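Local atomic coordinates of Rho guanyl nucleotide exchange factor (Rom2), putative (Aspergillus fumigatus Af293, PDB entry 5O51), a protein that probably acts as a guanine nucleotide exchange factor for Rho-type GTPases, represented here by its CNH domain, a beta-propeller. Residues Q64-Q75 / V79-M90. Numbering follows the deposited sequence.
Sequences QVTQIDTLEEYQ and VLANKTLSSYPM
Bends at chi2 (82°) and chi3 (83°) swing the end of Met90 back across Gln75, bringing CE to 3.9 Å from Thr70 CG2, while Glu72 OE1 lies 3.3 Å from Met90 CE, the two chains crossing at about a right angle. A single backbone bond holds the base of the chain: Met90 N donates to Gln75 O at 2.9 Å, from above the carbonyl plane. Gln75 turns its NE2 onto a lone pair of Glu72 O, almost within its own amide plane, a bond within the turn that follows strand 65-71.

At the other end the strands pair antiparallel, and the register slips. Leu80 N reaches Gln67 O at 2.9 Å in a nearly straight bond (171°), while Leu80 O takes Thr66 N at 3.0 Å. Val65 CG1, anti to its backbone N, meets Val79 CG1 at 4.1 Å; Ile68 lies alongside Val79 on this face, which packs against Cys24 of strand 22-28. Gln67, on the other face with Leu80, extends its NE2 to hydrogen-bond Phe116 O of strand 115-120. Thr66 and Gln67 opposite Leu80 form a classic beta bulge in the hairpin of the innermost and second strands of a four-stranded antiparallel blade, clasped between its neighbours in the CNH beta-propeller.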
loop_
_atom_site.group_PDB
_atom_site.type_symbol
_atom_site.label_atom_id
_atom_site.label_comp_id
_atom_site.label_asym_id
_atom_site.label_seq_id
_atom_site.Cartn_x
_atom_site.Cartn_y
_atom_site.Cartn_z
ATOM N N GLN A 64 13.958 -1.433 -11.558
ATOM C CA GLN A 64 13.267 -2.302 -10.586
ATOM C C GLN A 64 12.496 -1.507 -9.516
ATOM O O GLN A 64 12.627 -1.799 -8.332
ATOM C CB GLN A 64 14.287 -3.189 -9.874
ATOM C CG GLN A 64 15.248 -3.902 -10.800
ATOM C CD GLN A 64 14.533 -4.918 -11.628
ATOM O OE1 GLN A 64 13.887 -5.824 -11.097
ATOM N NE2 GLN A 64 14.653 -4.795 -12.944
ATOM N N VAL A 65 11.774 -0.464 -9.922
ATOM C CA VAL A 65 11.032 0.408 -8.944
ATOM C C VAL A 65 9.790 -0.342 -8.475
ATOM O O VAL A 65 8.835 -0.495 -9.241
ATOM C CB VAL A 65 10.637 1.765 -9.515
ATOM C CG1 VAL A 65 9.937 2.589 -8.427
ATOM C CG2 VAL A 65 11.897 2.506 -10.015
ATOM N N THR A 66 9.823 -0.857 -7.247
ATOM C CA THR A 66 8.709 -1.658 -6.746
ATOM C C THR A 66 7.745 -0.909 -5.818
ATOM O O THR A 66 6.661 -1.398 -5.632
ATOM C CB THR A 66 9.195 -2.893 -6.012
ATOM O OG1 THR A 66 10.018 -2.442 -4.940
ATOM C CG2 THR A 66 10.029 -3.831 -6.952
ATOM N N GLN A 67 8.150 0.210 -5.205
ATOM C CA GLN A 67 7.247 0.981 -4.341
ATOM C C GLN A 67 7.632 2.457 -4.383
ATOM O O GLN A 67 8.807 2.845 -4.538
ATOM C CB GLN A 67 7.186 0.323 -2.939
ATOM C CG GLN A 67 6.003 0.735 -2.102
ATOM C CD GLN A 67 6.131 0.463 -0.611
ATOM O OE1 GLN A 67 6.702 -0.565 -0.146
ATOM N NE2 GLN A 67 5.572 1.404 0.175
ATOM N N ILE A 68 6.618 3.310 -4.343
ATOM C CA ILE A 68 6.763 4.741 -4.476
ATOM C C ILE A 68 5.686 5.476 -3.642
ATOM O O ILE A 68 4.529 5.023 -3.551
ATOM C CB ILE A 68 6.722 5.160 -5.953
ATOM C CG1 ILE A 68 7.327 6.533 -6.150
ATOM C CG2 ILE A 68 5.317 5.098 -6.578
ATOM C CD1 ILE A 68 7.691 6.773 -7.627
ATOM N N ASP A 69 6.070 6.575 -3.027
ATOM C CA ASP A 69 5.183 7.415 -2.203
ATOM C C ASP A 69 5.770 8.829 -2.093
ATOM O O ASP A 69 6.828 9.137 -2.736
ATOM C CB ASP A 69 5.045 6.810 -0.815
ATOM C CG ASP A 69 3.660 7.092 -0.154
ATOM O OD1 ASP A 69 2.916 8.044 -0.541
ATOM O OD2 ASP A 69 3.352 6.337 0.775
ATOM N N THR A 70 5.072 9.693 -1.350
ATOM C CA THR A 70 5.489 11.102 -1.079
ATOM C C THR A 70 5.380 11.453 0.400
ATOM O O THR A 70 4.643 10.796 1.088
ATOM C CB THR A 70 4.575 12.153 -1.752
ATOM O OG1 THR A 70 3.201 11.836 -1.478
ATOM C CG2 THR A 70 4.821 12.244 -3.258
ATOM N N LEU A 71 6.122 12.484 0.850
ATOM C CA LEU A 71 5.830 13.306 2.069
ATOM C C LEU A 71 5.581 14.700 1.586
ATOM O O LEU A 71 6.519 15.452 1.376
ATOM C CB LEU A 71 7.045 13.395 2.996
ATOM C CG LEU A 71 7.244 12.341 4.069
ATOM C CD1 LEU A 71 7.485 11.048 3.361
ATOM C CD2 LEU A 71 8.430 12.677 4.998
ATOM N N GLU A 72 4.335 15.071 1.379
ATOM C CA GLU A 72 4.036 16.289 0.612
ATOM C C GLU A 72 4.422 17.551 1.417
ATOM O O GLU A 72 4.806 18.584 0.831
ATOM C CB GLU A 72 2.547 16.287 0.159
ATOM C CG GLU A 72 2.199 17.225 -1.006
ATOM C CD GLU A 72 2.021 16.533 -2.378
ATOM O OE1 GLU A 72 2.968 15.882 -2.842
ATOM O OE2 GLU A 72 0.952 16.680 -3.031
ATOM N N GLU A 73 4.389 17.416 2.741
ATOM C CA GLU A 73 4.691 18.504 3.670
ATOM C C GLU A 73 6.157 18.929 3.571
ATOM O O GLU A 73 6.446 20.132 3.746
ATOM C CB GLU A 73 4.318 18.097 5.117
ATOM C CG GLU A 73 4.675 19.092 6.212
ATOM C CD GLU A 73 3.863 20.383 6.152
ATOM O OE1 GLU A 73 2.620 20.323 6.291
ATOM O OE2 GLU A 73 4.468 21.464 5.984
ATOM N N TYR A 74 7.031 17.933 3.307
ATOM C CA TYR A 74 8.490 18.099 3.149
ATOM C C TYR A 74 8.970 18.067 1.698
ATOM O O TYR A 74 10.170 18.000 1.425
ATOM C CB TYR A 74 9.186 16.997 3.931
ATOM C CG TYR A 74 8.975 17.226 5.373
ATOM C CD1 TYR A 74 7.839 16.766 6.010
ATOM C CD2 TYR A 74 9.875 17.995 6.098
ATOM C CE1 TYR A 74 7.622 17.031 7.354
ATOM C CE2 TYR A 74 9.678 18.265 7.437
ATOM C CZ TYR A 74 8.552 17.778 8.067
ATOM O OH TYR A 74 8.361 18.028 9.406
ATOM N N GLN A 75 8.024 18.072 0.768
ATOM C CA GLN A 75 8.321 18.024 -0.654
ATOM C C GLN A 75 9.369 16.925 -0.997
ATOM O O GLN A 75 10.317 17.183 -1.727
ATOM C CB GLN A 75 8.731 19.417 -1.126
ATOM C CG GLN A 75 7.585 20.472 -1.032
ATOM C CD GLN A 75 6.474 20.173 -2.053
ATOM O OE1 GLN A 75 6.609 20.437 -3.275
ATOM N NE2 GLN A 75 5.408 19.543 -1.572
ATOM N N VAL A 79 11.304 6.541 -2.958
ATOM C CA VAL A 79 11.433 5.527 -4.021
ATOM C C VAL A 79 12.183 4.278 -3.548
ATOM O O VAL A 79 13.314 4.375 -3.117
ATOM C CB VAL A 79 12.173 6.137 -5.220
ATOM C CG1 VAL A 79 12.456 5.101 -6.310
ATOM C CG2 VAL A 79 11.347 7.303 -5.783
ATOM N N LEU A 80 11.563 3.104 -3.692
ATOM C CA LEU A 80 12.182 1.812 -3.443
ATOM C C LEU A 80 12.502 1.153 -4.814
ATOM O O LEU A 80 11.590 0.779 -5.528
ATOM C CB LEU A 80 11.289 0.933 -2.619
ATOM C CG LEU A 80 11.823 -0.468 -2.247
ATOM C CD1 LEU A 80 13.142 -0.356 -1.509
ATOM C CD2 LEU A 80 10.828 -1.233 -1.384
ATOM N N ALA A 81 13.810 1.086 -5.181
ATOM C CA ALA A 81 14.304 0.658 -6.508
ATOM C C ALA A 81 15.405 -0.383 -6.295
ATOM O O ALA A 81 16.441 -0.108 -5.654
ATOM C CB ALA A 81 14.857 1.821 -7.296
ATOM N N ASN A 82 15.132 -1.594 -6.739
ATOM C CA ASN A 82 16.071 -2.710 -6.577
ATOM C C ASN A 82 16.597 -2.775 -5.161
ATOM O O ASN A 82 17.824 -2.757 -4.913
ATOM C CB ASN A 82 17.197 -2.568 -7.584
ATOM C CG ASN A 82 17.908 -3.899 -7.862
ATOM O OD1 ASN A 82 17.395 -4.977 -7.598
ATOM N ND2 ASN A 82 19.091 -3.802 -8.423
ATOM N N LYS A 83 15.633 -2.740 -4.242
ATOM C CA LYS A 83 15.815 -2.889 -2.780
ATOM C C LYS A 83 16.507 -1.773 -2.055
ATOM O O LYS A 83 16.737 -1.864 -0.847
ATOM C CB LYS A 83 16.431 -4.240 -2.441
ATOM C CG LYS A 83 15.623 -5.356 -3.074
ATOM C CD LYS A 83 16.232 -6.692 -2.728
ATOM C CE LYS A 83 15.271 -7.813 -3.094
ATOM N NZ LYS A 83 15.999 -9.103 -3.216
ATOM N N THR A 84 16.738 -0.675 -2.759
ATOM C CA THR A 84 17.326 0.504 -2.151
ATOM C C THR A 84 16.254 1.585 -2.059
ATOM O O THR A 84 15.658 1.976 -3.111
ATOM C CB THR A 84 18.507 1.023 -2.985
ATOM O OG1 THR A 84 19.473 -0.016 -3.110
ATOM C CG2 THR A 84 19.177 2.242 -2.324
ATOM N N LEU A 85 16.094 2.093 -0.826
ATOM C CA LEU A 85 15.179 3.166 -0.489
ATOM C C LEU A 85 15.882 4.495 -0.517
ATOM O O LEU A 85 16.901 4.659 0.132
ATOM C CB LEU A 85 14.543 2.900 0.896
ATOM C CG LEU A 85 13.504 3.956 1.375
ATOM C CD1 LEU A 85 12.283 3.995 0.423
ATOM C CD2 LEU A 85 13.043 3.679 2.810
ATOM N N SER A 86 15.324 5.466 -1.250
ATOM C CA SER A 86 15.939 6.790 -1.414
ATOM C C SER A 86 14.911 7.912 -1.461
ATOM O O SER A 86 13.782 7.711 -1.889
ATOM C CB SER A 86 16.774 6.921 -2.745
ATOM O OG SER A 86 17.543 5.775 -3.117
ATOM N N SER A 87 15.356 9.121 -1.171
ATOM C CA SER A 87 14.544 10.283 -1.337
ATOM C C SER A 87 15.003 11.117 -2.527
ATOM O O SER A 87 16.167 11.094 -2.929
ATOM C CB SER A 87 14.588 11.120 -0.070
ATOM O OG SER A 87 15.805 11.853 -0.022
ATOM N N TYR A 88 14.080 11.843 -3.123
ATOM C CA TYR A 88 14.416 12.880 -4.098
ATOM C C TYR A 88 13.611 14.126 -3.727
ATOM O O TYR A 88 12.463 14.018 -3.278
ATOM C CB TYR A 88 13.994 12.484 -5.491
ATOM C CG TYR A 88 14.664 11.323 -6.113
ATOM C CD1 TYR A 88 14.305 10.037 -5.769
ATOM C CD2 TYR A 88 15.627 11.498 -7.142
ATOM C CE1 TYR A 88 14.869 8.942 -6.390
ATOM C CE2 TYR A 88 16.265 10.398 -7.718
ATOM C CZ TYR A 88 15.857 9.127 -7.311
ATOM O OH TYR A 88 16.396 8.014 -7.856
ATOM N N PRO A 89 14.145 15.314 -3.992
ATOM C CA PRO A 89 13.222 16.430 -3.828
ATOM C C PRO A 89 12.147 16.445 -4.932
ATOM O O PRO A 89 12.386 16.029 -6.066
ATOM C CB PRO A 89 14.135 17.674 -3.912
ATOM C CG PRO A 89 15.324 17.252 -4.690
ATOM C CD PRO A 89 15.455 15.736 -4.544
ATOM N N MET A 90 10.983 16.950 -4.582
ATOM C CA MET A 90 9.855 16.987 -5.528
ATOM C C MET A 90 10.098 17.814 -6.766
ATOM O O MET A 90 9.495 17.583 -7.825
ATOM C CB MET A 90 8.572 17.512 -4.832
ATOM C CG MET A 90 7.332 16.816 -5.364
ATOM S SD MET A 90 7.086 15.210 -4.555
ATOM C CE MET A 90 6.267 15.838 -3.089
#